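ATP phosphoribosyltransferase (Methanobacterium thermoautotrophicum, PDB 2VD3) catalyses the condensation of ATP and 5-phosphoribose 1-diphosphate to phosphoribosyl-ATP, the first step of histidine biosynthesis, and is inhibited by the histidine the pathway makes. Local coordinates at the interface of chains A and B and the interface of chains A and C. Residues are numbered along the deposited sequence; one frame, centred on the assembly and turned at random. Chains: chain A/B/C, ATP phosphoribosyltransferase.

Contact 1: the interface of chains A and B. Residues chain A 279-283; chain B 284-288.
Strand 279-283 of chain A runs antiparallel to strand 286-288 of chain B and the loop residues before it, in the C-terminal domain typical of long-form HisG. The two edges join their sheets by backbone bonds. A:Ile279 and B:Ile288 exchange a pair of them, and A:Val281 N gives its hydrogen to B:Arg286 O (2.8 Å). A:Val281 O takes two donors: B:Glu285 N at 2.8 Å, nearly head-on to the carbonyl, and B:Arg286 N at 3.2 Å, on a lone pair. Side chains add an apolar layer. A:Val281 CB and CG2 press on B:Arg286 CB, each 3.7 Å away, while CG1, anti to the backbone N (chi1 -174°), lies over one face of the B:Arg286 guanidinium, toward its rim. A bend in the arginine chain (chi3 -104°) turns that group toward the preceding loop residue, where NH2 makes a salt bridge with B:Glu285 OE2 at 2.8 Å, reaching the syn side of the oxygen. An alanine in place of B:Arg286 would probably leave the B:Glu285 carboxylate without its charged mate and uncover the CG1 methyl of A:Val281. On another flank of the strands, A:Leu280 CD2 lies alongside B:Ile287, 4.2 Å from CG1, both side chains pointing the same way.

Contact 2: the interface of chains A and B. Residues chain A 222, 277-278, 280; chain B 238-239, 288-289.
The A:Asp278 carboxylate carries B:Met238 CB over one face, 3.3 Å from CG, and meets B:Thr239 with the end of one oxygen. The threonine hydroxyl OG1 donates to OD2 at 2.6 Å, nearly along the C-O axis. From the same chain A:Asn222 ND2 reaches OD2 on its anti side, 2.9 Å away and 23° out of the carboxylate plane, with the bond close to the plane of the amide. Two donors thus grip one oxygen and should limit rotation of the group. The other flat group, the A:Arg277 guanidinium, turns a face toward B:Thr239: OG1 lies beneath it, 3.1 Å from NH2, and CG2 approaches nearer the rim, 3.6 Å from NH1. A:Arg277 starts from the crowded position (CG between backbone N and carbonyl carbon, chi1 48°) and then extends to NE, which carries its head across the threonine. The B:Met238 chain is extended beyond CG and slides past A:Asp278 in the opposite direction, bringing SD 3.7 Å from the aspartate CB. Farther along, A:Asp278 N donates to the C-terminal carboxylate oxygen OXT of B:Pro289 at 2.7 Å. Because B:Met238 and B:Thr239 also line the pocket of the inhibitor histidine, the contact may couple histidine binding to the packing of neighbouring regulatory domains.

Contact 3: the interface of chains A and C. Residues chain A 140-144, 152, 154; chain C 56, 60, 63, 79.
The end of strand 138-141 of chain A, the loop after it and the loop residues A:Ile152 and A:Val154 meet helix 57-63 of chain C, the loop residue C:Asp56 before it and the last residue of helix 73-79. C:Arg79 points its guanidinium end-on at the backbone oxygen A:Glu141 O, which receives NH1 and NH2 at 2.8 Å each. Both nitrogens come from one face of the carbonyl, tilted 30° from its plane, while the oxygen lies close to the guanidinium plane. NH1 also makes a salt bridge within chain C to C:Asp56 OD2 (2.6 Å), which should steady the arginine. The other carboxylate oxygen of C:Asp56, OD1, accepts A:Thr143 N at 3.0 Å through its syn lone pair. A leucine in place of C:Arg79 would probably leave A:Glu141 O without these donors and the C:Asp56 carboxylate without its charged mate, freer to turn away from A:Thr143. Beside this polar patch stands the C:Phe60 ring. A:Ile152 CD1 lies over one face, toward the rim; its CG1 takes the tight place between backbone N and carbonyl carbon (chi1 69°). A:Val154 CG2 meets the rim from that same side, 3.4 Å from CD1, and A:Leu142 CD2 approaches CE1 (3.8 Å) from the other side of the ring plane. By the two-fold between A and C, the patch recurs with chains exchanged; it lies in the N-terminal catalytic region, remote from the C-terminal domains.

Contact 4: the interface of chains A and B. Residues chain A 14, 92-93, 162-164; chain B 32-34, 41.
B:Asp32 sets its carboxylate against the backbone N and the CB and CG carbons of A:Arg93, the two side chains crossing obliquely with carboxylate and guanidinium planes 19° apart. A:Arg93 N donates to OD1 at 2.7 Å in an almost straight bond that comes down on the oxygen from above the carboxylate plane. The A:Arg93 chain, extended from CG to NE, carries its head onward, so the aspartate touches CB and CG while NE stays 5.3 Å from OD2; any attraction between the charges is then probably long-range. A:Arg14 approaches from another side. Bent at chi3 (-79°), it turns its guanidinium edge toward the backbone of B:Asp32 and B:Thr33, where its bonds to their oxygens are weak, and its CD lies 4.0 Å from B:Val34 CA. B:Lys41 runs past A:Thr164 in the opposite direction, with CG 3.7 Å from the threonine methyl CG2 and CE against A:Ser163 CB. A:Ser163 and A:Thr164 belong to the SSTGTT stretch that in this family binds the 5-phosphate of phosphoribosyl diphosphate, so the neighbouring chain probably borders the active site. The A:Ser163 hydroxyl OG donates to B:Asp32 O at 2.6 Å, tilted 20° from the carbonyl plane.

Contact 1: the interface of chains A and B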
loop_
_atom_site.group_PDB
_atom_site.type_symbol
_atom_site.label_atom_id
_atom_site.label_comp_id
_atom_site.label_asym_id
_atom_site.label_seq_id
_atom_site.Cartn_x
_atom_site.Cartn_y
_atom_site.Cartn_z
ATOM N N ILE A 279 29.900 3.938 33.798
ATOM C CA ILE A 279 30.086 2.827 32.879
ATOM C C ILE A 279 29.437 3.114 31.526
ATOM O O ILE A 279 28.227 3.342 31.432
ATOM C CB ILE A 279 29.580 1.494 33.459
ATOM C CG1 ILE A 279 30.165 1.270 34.861
ATOM C CG2 ILE A 279 29.953 0.344 32.525
ATOM C CD1 ILE A 279 29.469 0.169 35.649
ATOM N N LEU A 280 30.268 3.108 30.491
ATOM C CA LEU A 280 29.831 3.401 29.143
ATOM C C LEU A 280 29.926 2.145 28.322
ATOM O O LEU A 280 30.882 1.357 28.457
ATOM C CB LEU A 280 30.706 4.480 28.495
ATOM C CG LEU A 280 31.227 5.659 29.320
ATOM C CD1 LEU A 280 32.051 6.551 28.429
ATOM C CD2 LEU A 280 30.095 6.441 30.005
ATOM N N VAL A 281 28.922 1.959 27.475
ATOM C CA VAL A 281 28.940 0.897 26.495
ATOM C C VAL A 281 28.928 1.581 25.144
ATOM O O VAL A 281 27.961 2.248 24.798
ATOM C CB VAL A 281 27.745 -0.067 26.663
ATOM C CG1 VAL A 281 27.889 -1.253 25.721
ATOM C CG2 VAL A 281 27.649 -0.565 28.118
ATOM N N VAL A 282 30.035 1.438 24.414
ATOM C CA VAL A 282 30.264 2.115 23.138
ATOM C C VAL A 282 30.178 1.055 22.027
ATOM O O VAL A 282 30.717 -0.041 22.190
ATOM C CB VAL A 282 31.675 2.785 23.126
ATOM C CG1 VAL A 282 31.924 3.555 21.842
ATOM C CG2 VAL A 282 31.859 3.700 24.316
ATOM N N PRO A 283 29.510 1.370 20.898
ATOM C CA PRO A 283 29.388 0.371 19.841
ATOM C C PRO A 283 30.700 0.128 19.091
ATOM O O PRO A 283 31.537 1.037 18.970
ATOM C CB PRO A 283 28.361 0.992 18.889
ATOM C CG PRO A 283 28.520 2.460 19.082
ATOM C CD PRO A 283 28.853 2.641 20.537
ATOM N N ILE B 284 27.569 6.866 22.201
ATOM C CA ILE B 284 27.530 6.002 23.369
ATOM C C ILE B 284 26.186 5.271 23.376
ATOM O O ILE B 284 25.134 5.908 23.345
ATOM C CB ILE B 284 27.709 6.809 24.691
ATOM C CG1 ILE B 284 29.059 7.546 24.696
ATOM C CG2 ILE B 284 27.587 5.888 25.907
ATOM C CD1 ILE B 284 29.254 8.522 25.871
ATOM N N GLU B 285 26.216 3.943 23.431
ATOM C CA GLU B 285 24.980 3.166 23.411
ATOM C C GLU B 285 24.270 3.109 24.775
ATOM O O GLU B 285 23.052 3.258 24.863
ATOM C CB GLU B 285 25.257 1.762 22.873
ATOM C CG GLU B 285 24.043 1.059 22.311
ATOM C CD GLU B 285 24.377 -0.319 21.784
ATOM O OE1 GLU B 285 24.184 -0.555 20.574
ATOM O OE2 GLU B 285 24.842 -1.165 22.573
ATOM N N ARG B 286 25.037 2.892 25.834
ATOM C CA ARG B 286 24.487 2.724 27.185
ATOM C C ARG B 286 25.380 3.421 28.187
ATOM O O ARG B 286 26.609 3.321 28.104
ATOM C CB ARG B 286 24.430 1.250 27.562
ATOM C CG ARG B 286 23.253 0.493 27.032
ATOM C CD ARG B 286 23.473 -1.017 27.111
ATOM N NE ARG B 286 23.782 -1.591 25.807
ATOM C CZ ARG B 286 24.062 -2.874 25.589
ATOM N NH1 ARG B 286 24.082 -3.757 26.587
ATOM N NH2 ARG B 286 24.322 -3.285 24.356
ATOM N N ILE B 287 24.764 4.120 29.137
ATOM C CA ILE B 287 25.486 4.640 30.294
ATOM C C ILE B 287 24.895 4.053 31.573
ATOM O O ILE B 287 23.674 4.003 31.733
ATOM C CB ILE B 287 25.468 6.195 30.344
ATOM C CG1 ILE B 287 26.057 6.766 29.058
ATOM C CG2 ILE B 287 26.226 6.715 31.580
ATOM C CD1 ILE B 287 26.079 8.277 29.001
ATOM N N ILE B 288 25.765 3.591 32.467
ATOM C CA ILE B 288 25.357 3.131 33.795
ATOM C C ILE B 288 26.203 3.880 34.825
ATOM O O ILE B 288 27.382 3.565 35.005
ATOM C CB ILE B 288 25.540 1.601 33.984
ATOM C CG1 ILE B 288 25.229 0.823 32.687
ATOM C CG2 ILE B 288 24.737 1.097 35.225
ATOM C CD1 ILE B 288 23.766 0.463 32.487
#

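Contact 2: the interface of chains A and B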
loop_
_atom_site.group_PDB
_atom_site.type_symbol
_atom_site.label_atom_id
_atom_site.label_comp_id
_atom_site.label_asym_id
_atom_site.label_seq_id
_atom_site.Cartn_x
_atom_site.Cartn_y
_atom_site.Cartn_z
ATOM N N ASN A 222 35.287 4.658 34.889
ATOM C CA ASN A 222 36.204 5.365 35.767
ATOM C C ASN A 222 36.343 4.613 37.092
ATOM O O ASN A 222 35.346 4.312 37.749
ATOM C CB ASN A 222 35.716 6.795 36.010
ATOM C CG ASN A 222 35.785 7.659 34.764
ATOM O OD1 ASN A 222 36.700 7.530 33.947
ATOM N ND2 ASN A 222 34.820 8.564 34.623
ATOM N N ARG A 277 32.488 3.545 38.396
ATOM C CA ARG A 277 31.411 4.470 38.046
ATOM C C ARG A 277 31.496 4.888 36.580
ATOM O O ARG A 277 32.490 4.597 35.902
ATOM C CB ARG A 277 31.363 5.680 38.999
ATOM C CG ARG A 277 32.687 6.380 39.281
ATOM C CD ARG A 277 32.599 7.140 40.604
ATOM N NE ARG A 277 33.904 7.573 41.113
ATOM C CZ ARG A 277 34.324 8.838 41.145
ATOM N NH1 ARG A 277 35.529 9.129 41.633
ATOM N NH2 ARG A 277 33.542 9.818 40.697
ATOM N N ASP A 278 30.437 5.547 36.105
ATOM C CA ASP A 278 30.355 6.110 34.748
ATOM C C ASP A 278 30.593 5.062 33.667
ATOM O O ASP A 278 31.386 5.265 32.740
ATOM C CB ASP A 278 31.334 7.281 34.592
ATOM C CG ASP A 278 31.392 8.156 35.825
ATOM O OD1 ASP A 278 30.318 8.543 36.325
ATOM O OD2 ASP A 278 32.510 8.450 36.295
ATOM N N LEU A 280 30.268 3.108 30.491
ATOM C CA LEU A 280 29.831 3.401 29.143
ATOM C C LEU A 280 29.926 2.145 28.322
ATOM O O LEU A 280 30.882 1.357 28.457
ATOM C CB LEU A 280 30.706 4.480 28.495
ATOM C CG LEU A 280 31.227 5.659 29.320
ATOM C CD1 LEU A 280 32.051 6.551 28.429
ATOM C CD2 LEU A 280 30.095 6.441 30.005
ATOM N N MET B 238 32.430 13.059 33.410
ATOM C CA MET B 238 31.699 12.398 34.482
ATOM C C MET B 238 32.433 12.424 35.821
ATOM O O MET B 238 31.846 12.790 36.837
ATOM C CB MET B 238 31.249 10.997 34.058
ATOM C CG MET B 238 29.812 11.006 33.549
ATOM S SD MET B 238 29.286 9.591 32.561
ATOM C CE MET B 238 27.529 9.914 32.455
ATOM N N THR B 239 33.711 12.056 35.812
ATOM C CA THR B 239 34.583 12.217 36.979
ATOM C C THR B 239 35.674 13.243 36.660
ATOM O O THR B 239 36.097 14.014 37.524
ATOM C CB THR B 239 35.227 10.870 37.387
ATOM O OG1 THR B 239 34.197 9.916 37.661
ATOM C CG2 THR B 239 36.086 11.024 38.626
ATOM N N ILE B 288 25.765 3.591 32.467
ATOM C CA ILE B 288 25.357 3.131 33.795
ATOM C C ILE B 288 26.203 3.880 34.825
ATOM O O ILE B 288 27.382 3.565 35.005
ATOM C CB ILE B 288 25.540 1.601 33.984
ATOM C CG1 ILE B 288 25.229 0.823 32.687
ATOM C CG2 ILE B 288 24.737 1.097 35.225
ATOM C CD1 ILE B 288 23.766 0.463 32.487
ATOM N N PRO B 289 25.603 4.880 35.503
ATOM C CA PRO B 289 26.398 5.825 36.289
ATOM C C PRO B 289 27.102 5.163 37.468
ATOM O O PRO B 289 26.550 4.275 38.128
ATOM C CB PRO B 289 25.357 6.852 36.771
ATOM C CG PRO B 289 24.168 6.668 35.845
ATOM C CD PRO B 289 24.163 5.193 35.577
ATOM O OXT PRO B 289 28.254 5.499 37.769
#

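Contact 3: the interface of chains A and C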
loop_
_atom_site.group_PDB
_atom_site.type_symbol
_atom_site.label_atom_id
_atom_site.label_comp_id
_atom_site.label_asym_id
_atom_site.label_seq_id
_atom_site.Cartn_x
_atom_site.Cartn_y
_atom_site.Cartn_z
ATOM N N VAL A 140 3.315 -32.254 -2.582
ATOM C CA VAL A 140 2.508 -31.271 -3.297
ATOM C C VAL A 140 3.071 -29.871 -3.054
ATOM O O VAL A 140 3.174 -29.411 -1.911
ATOM C CB VAL A 140 0.995 -31.347 -2.912
ATOM C CG1 VAL A 140 0.192 -30.275 -3.647
ATOM C CG2 VAL A 140 0.427 -32.720 -3.236
ATOM N N GLU A 141 3.449 -29.208 -4.140
ATOM C CA GLU A 141 3.991 -27.868 -4.059
ATOM C C GLU A 141 2.862 -26.847 -3.988
ATOM O O GLU A 141 1.938 -26.871 -4.800
ATOM C CB GLU A 141 4.912 -27.598 -5.245
ATOM C CG GLU A 141 5.162 -26.137 -5.509
ATOM C CD GLU A 141 6.553 -25.866 -6.017
ATOM O OE1 GLU A 141 7.153 -24.878 -5.554
ATOM O OE2 GLU A 141 7.048 -26.636 -6.866
ATOM N N LEU A 142 2.933 -25.961 -3.000
ATOM C CA LEU A 142 1.959 -24.896 -2.877
ATOM C C LEU A 142 2.668 -23.562 -2.988
ATOM O O LEU A 142 3.882 -23.476 -2.800
ATOM C CB LEU A 142 1.171 -24.991 -1.560
ATOM C CG LEU A 142 0.318 -26.235 -1.275
ATOM C CD1 LEU A 142 -0.525 -26.015 -0.024
ATOM C CD2 LEU A 142 -0.567 -26.619 -2.449
ATOM N N THR A 143 1.902 -22.535 -3.308
ATOM C CA THR A 143 2.416 -21.183 -3.448
ATOM C C THR A 143 2.850 -20.613 -2.099
ATOM O O THR A 143 3.784 -19.811 -2.026
ATOM C CB THR A 143 1.335 -20.278 -4.087
ATOM O OG1 THR A 143 1.489 -20.276 -5.514
ATOM C CG2 THR A 143 1.432 -18.879 -3.567
ATOM N N GLY A 144 2.156 -21.036 -1.043
ATOM C CA GLY A 144 2.373 -20.540 0.318
ATOM C C GLY A 144 1.320 -21.119 1.242
ATOM O O GLY A 144 0.571 -22.014 0.844
ATOM N N ILE A 152 -7.905 -27.913 4.667
ATOM C CA ILE A 152 -8.711 -28.034 3.438
ATOM C C ILE A 152 -8.604 -29.402 2.736
ATOM O O ILE A 152 -9.173 -29.598 1.662
ATOM C CB ILE A 152 -8.446 -26.862 2.444
ATOM C CG1 ILE A 152 -7.033 -26.948 1.847
ATOM C CG2 ILE A 152 -8.681 -25.514 3.139
ATOM C CD1 ILE A 152 -6.726 -25.930 0.738
ATOM N N VAL A 154 -5.897 -31.040 1.415
ATOM C CA VAL A 154 -4.905 -31.184 0.342
ATOM C C VAL A 154 -3.760 -32.079 0.770
ATOM O O VAL A 154 -3.224 -32.834 -0.045
ATOM C CB VAL A 154 -4.325 -29.813 -0.109
ATOM C CG1 VAL A 154 -3.068 -29.997 -0.951
ATOM C CG2 VAL A 154 -5.360 -29.029 -0.885
ATOM N N ASP C 56 -2.124 -22.628 -7.628
ATOM C CA ASP C 56 -2.467 -23.775 -6.796
ATOM C C ASP C 56 -3.798 -24.399 -7.184
ATOM O O ASP C 56 -4.057 -25.574 -6.881
ATOM C CB ASP C 56 -2.510 -23.376 -5.326
ATOM C CG ASP C 56 -1.143 -23.045 -4.772
ATOM O OD1 ASP C 56 -1.078 -22.325 -3.750
ATOM O OD2 ASP C 56 -0.140 -23.507 -5.353
ATOM N N PHE C 60 -5.548 -28.021 -6.263
ATOM C CA PHE C 60 -6.686 -28.103 -5.359
ATOM C C PHE C 60 -7.846 -28.866 -6.019
ATOM O O PHE C 60 -8.567 -29.618 -5.354
ATOM C CB PHE C 60 -7.144 -26.704 -4.912
ATOM C CG PHE C 60 -6.153 -25.977 -4.029
ATOM C CD1 PHE C 60 -5.211 -26.673 -3.274
ATOM C CD2 PHE C 60 -6.186 -24.587 -3.935
ATOM C CE1 PHE C 60 -4.296 -25.990 -2.440
ATOM C CE2 PHE C 60 -5.288 -23.899 -3.103
ATOM C CZ PHE C 60 -4.338 -24.605 -2.353
ATOM N N ASP C 63 -6.822 -32.853 -6.717
ATOM C CA ASP C 63 -6.715 -33.586 -5.454
ATOM C C ASP C 63 -8.065 -33.682 -4.730
ATOM O O ASP C 63 -8.235 -34.515 -3.842
ATOM C CB ASP C 63 -5.646 -32.956 -4.544
ATOM C CG ASP C 63 -4.296 -32.766 -5.250
ATOM O OD1 ASP C 63 -3.921 -33.620 -6.098
ATOM O OD2 ASP C 63 -3.609 -31.748 -4.954
ATOM N N ARG C 79 1.281 -27.244 -14.084
ATOM C CA ARG C 79 1.106 -28.183 -12.989
ATOM C C ARG C 79 1.078 -29.614 -13.503
ATOM O O ARG C 79 1.531 -30.528 -12.818
ATOM C CB ARG C 79 -0.191 -27.904 -12.232
ATOM C CG ARG C 79 -0.146 -26.692 -11.312
ATOM C CD ARG C 79 0.846 -26.901 -10.188
ATOM N NE ARG C 79 0.509 -26.085 -9.032
ATOM C CZ ARG C 79 1.003 -26.274 -7.812
ATOM N NH1 ARG C 79 0.617 -25.484 -6.815
ATOM N NH2 ARG C 79 1.871 -27.257 -7.582
#

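Contact 4: the interface of chains A and B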
loop_
_atom_site.group_PDB
_atom_site.type_symbol
_atom_site.label_atom_id
_atom_site.label_comp_id
_atom_site.label_asym_id
_atom_site.label_seq_id
_atom_site.Cartn_x
_atom_site.Cartn_y
_atom_site.Cartn_z
ATOM N N ARG A 14 12.531 -10.540 4.529
ATOM C CA ARG A 14 13.260 -10.405 5.790
ATOM C C ARG A 14 14.766 -10.236 5.639
ATOM O O ARG A 14 15.395 -9.549 6.441
ATOM C CB ARG A 14 12.929 -11.575 6.736
ATOM C CG ARG A 14 13.365 -12.953 6.248
ATOM C CD ARG A 14 12.601 -14.050 6.964
ATOM N NE ARG A 14 13.123 -14.300 8.304
ATOM C CZ ARG A 14 14.047 -15.215 8.586
ATOM N NH1 ARG A 14 14.555 -15.967 7.613
ATOM N NH2 ARG A 14 14.458 -15.380 9.841
ATOM N N GLY A 92 18.765 -14.205 9.955
ATOM C CA GLY A 92 17.758 -14.855 9.120
ATOM C C GLY A 92 17.748 -16.355 9.290
ATOM O O GLY A 92 17.584 -17.096 8.336
ATOM N N ARG A 93 17.934 -16.798 10.523
ATOM C CA ARG A 93 17.935 -18.219 10.826
ATOM C C ARG A 93 16.522 -18.764 10.994
ATOM O O ARG A 93 15.640 -18.102 11.551
ATOM C CB ARG A 93 18.831 -18.512 12.023
ATOM C CG ARG A 93 20.240 -18.006 11.757
ATOM C CD ARG A 93 21.252 -18.503 12.740
ATOM N NE ARG A 93 22.586 -18.328 12.173
ATOM C CZ ARG A 93 23.721 -18.542 12.831
ATOM N NH1 ARG A 93 23.701 -18.934 14.098
ATOM N NH2 ARG A 93 24.881 -18.364 12.220
ATOM N N SER A 162 10.313 -21.692 10.229
ATOM C CA SER A 162 10.051 -20.920 11.460
ATOM C C SER A 162 11.248 -20.804 12.397
ATOM O O SER A 162 12.096 -21.704 12.443
ATOM C CB SER A 162 8.899 -21.557 12.237
ATOM O OG SER A 162 9.246 -22.884 12.609
ATOM N N SER A 163 11.298 -19.701 13.152
ATOM C CA SER A 163 12.241 -19.549 14.272
ATOM C C SER A 163 11.595 -20.049 15.553
ATOM O O SER A 163 12.273 -20.592 16.428
ATOM C CB SER A 163 12.646 -18.090 14.496
ATOM O OG SER A 163 12.630 -17.333 13.304
ATOM N N THR A 164 10.283 -19.837 15.656
ATOM C CA THR A 164 9.491 -20.233 16.815
ATOM C C THR A 164 8.375 -21.163 16.370
ATOM O O THR A 164 7.733 -20.927 15.336
ATOM C CB THR A 164 8.834 -19.010 17.505
ATOM O OG1 THR A 164 8.263 -18.145 16.513
ATOM C CG2 THR A 164 9.852 -18.233 18.346
ATOM N N ASP B 32 16.190 -13.097 14.140
ATOM C CA ASP B 32 15.703 -14.047 13.123
ATOM C C ASP B 32 14.189 -13.963 12.927
ATOM O O ASP B 32 13.512 -14.981 12.743
ATOM C CB ASP B 32 16.139 -15.484 13.462
ATOM C CG ASP B 32 17.644 -15.645 13.489
ATOM O OD1 ASP B 32 18.315 -15.077 12.605
ATOM O OD2 ASP B 32 18.158 -16.352 14.381
ATOM N N THR B 33 13.677 -12.733 12.969
ATOM C CA THR B 33 12.243 -12.466 12.903
ATOM C C THR B 33 11.688 -12.772 11.522
ATOM O O THR B 33 11.920 -12.020 10.573
ATOM C CB THR B 33 11.931 -10.998 13.239
ATOM O OG1 THR B 33 12.663 -10.609 14.407
ATOM C CG2 THR B 33 10.423 -10.799 13.464
ATOM N N VAL B 34 10.964 -13.885 11.426
ATOM C CA VAL B 34 10.233 -14.244 10.217
ATOM C C VAL B 34 8.999 -13.352 10.114
ATOM O O VAL B 34 8.372 -13.017 11.124
ATOM C CB VAL B 34 9.803 -15.728 10.220
ATOM C CG1 VAL B 34 9.397 -16.182 8.810
ATOM C CG2 VAL B 34 10.921 -16.617 10.757
ATOM N N LYS B 41 11.977 -14.234 18.479
ATOM C CA LYS B 41 13.106 -14.335 19.398
ATOM C C LYS B 41 13.896 -13.015 19.419
ATOM O O LYS B 41 13.751 -12.171 18.524
ATOM C CB LYS B 41 14.012 -15.515 19.023
ATOM C CG LYS B 41 13.273 -16.852 18.932
ATOM C CD LYS B 41 14.213 -18.046 18.922
ATOM C CE LYS B 41 14.893 -18.228 17.584
ATOM N NZ LYS B 41 15.732 -19.448 17.595
#

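Contacts 1 and 2 are neighbours, their C-alpha centres about 9 Å apart, and share A:Leu280 and B:Ile288: the residues just before the paired strand of chain A pack on the histidine-pocket loop of chain B. Contact 4 joins the same two chains about 28 Å from contact 1 and 36 Å from contact 2, through the catalytic regions. Contact 3 binds A to C across a two-fold, about 24 Å from contact 4 and 52 to 60 Å from contacts 1 and 2. A repeated head-to-tail A-B interface, tied by two-fold A-C contacts, would probably build the six-chain assembly of this histidine-inhibited structure.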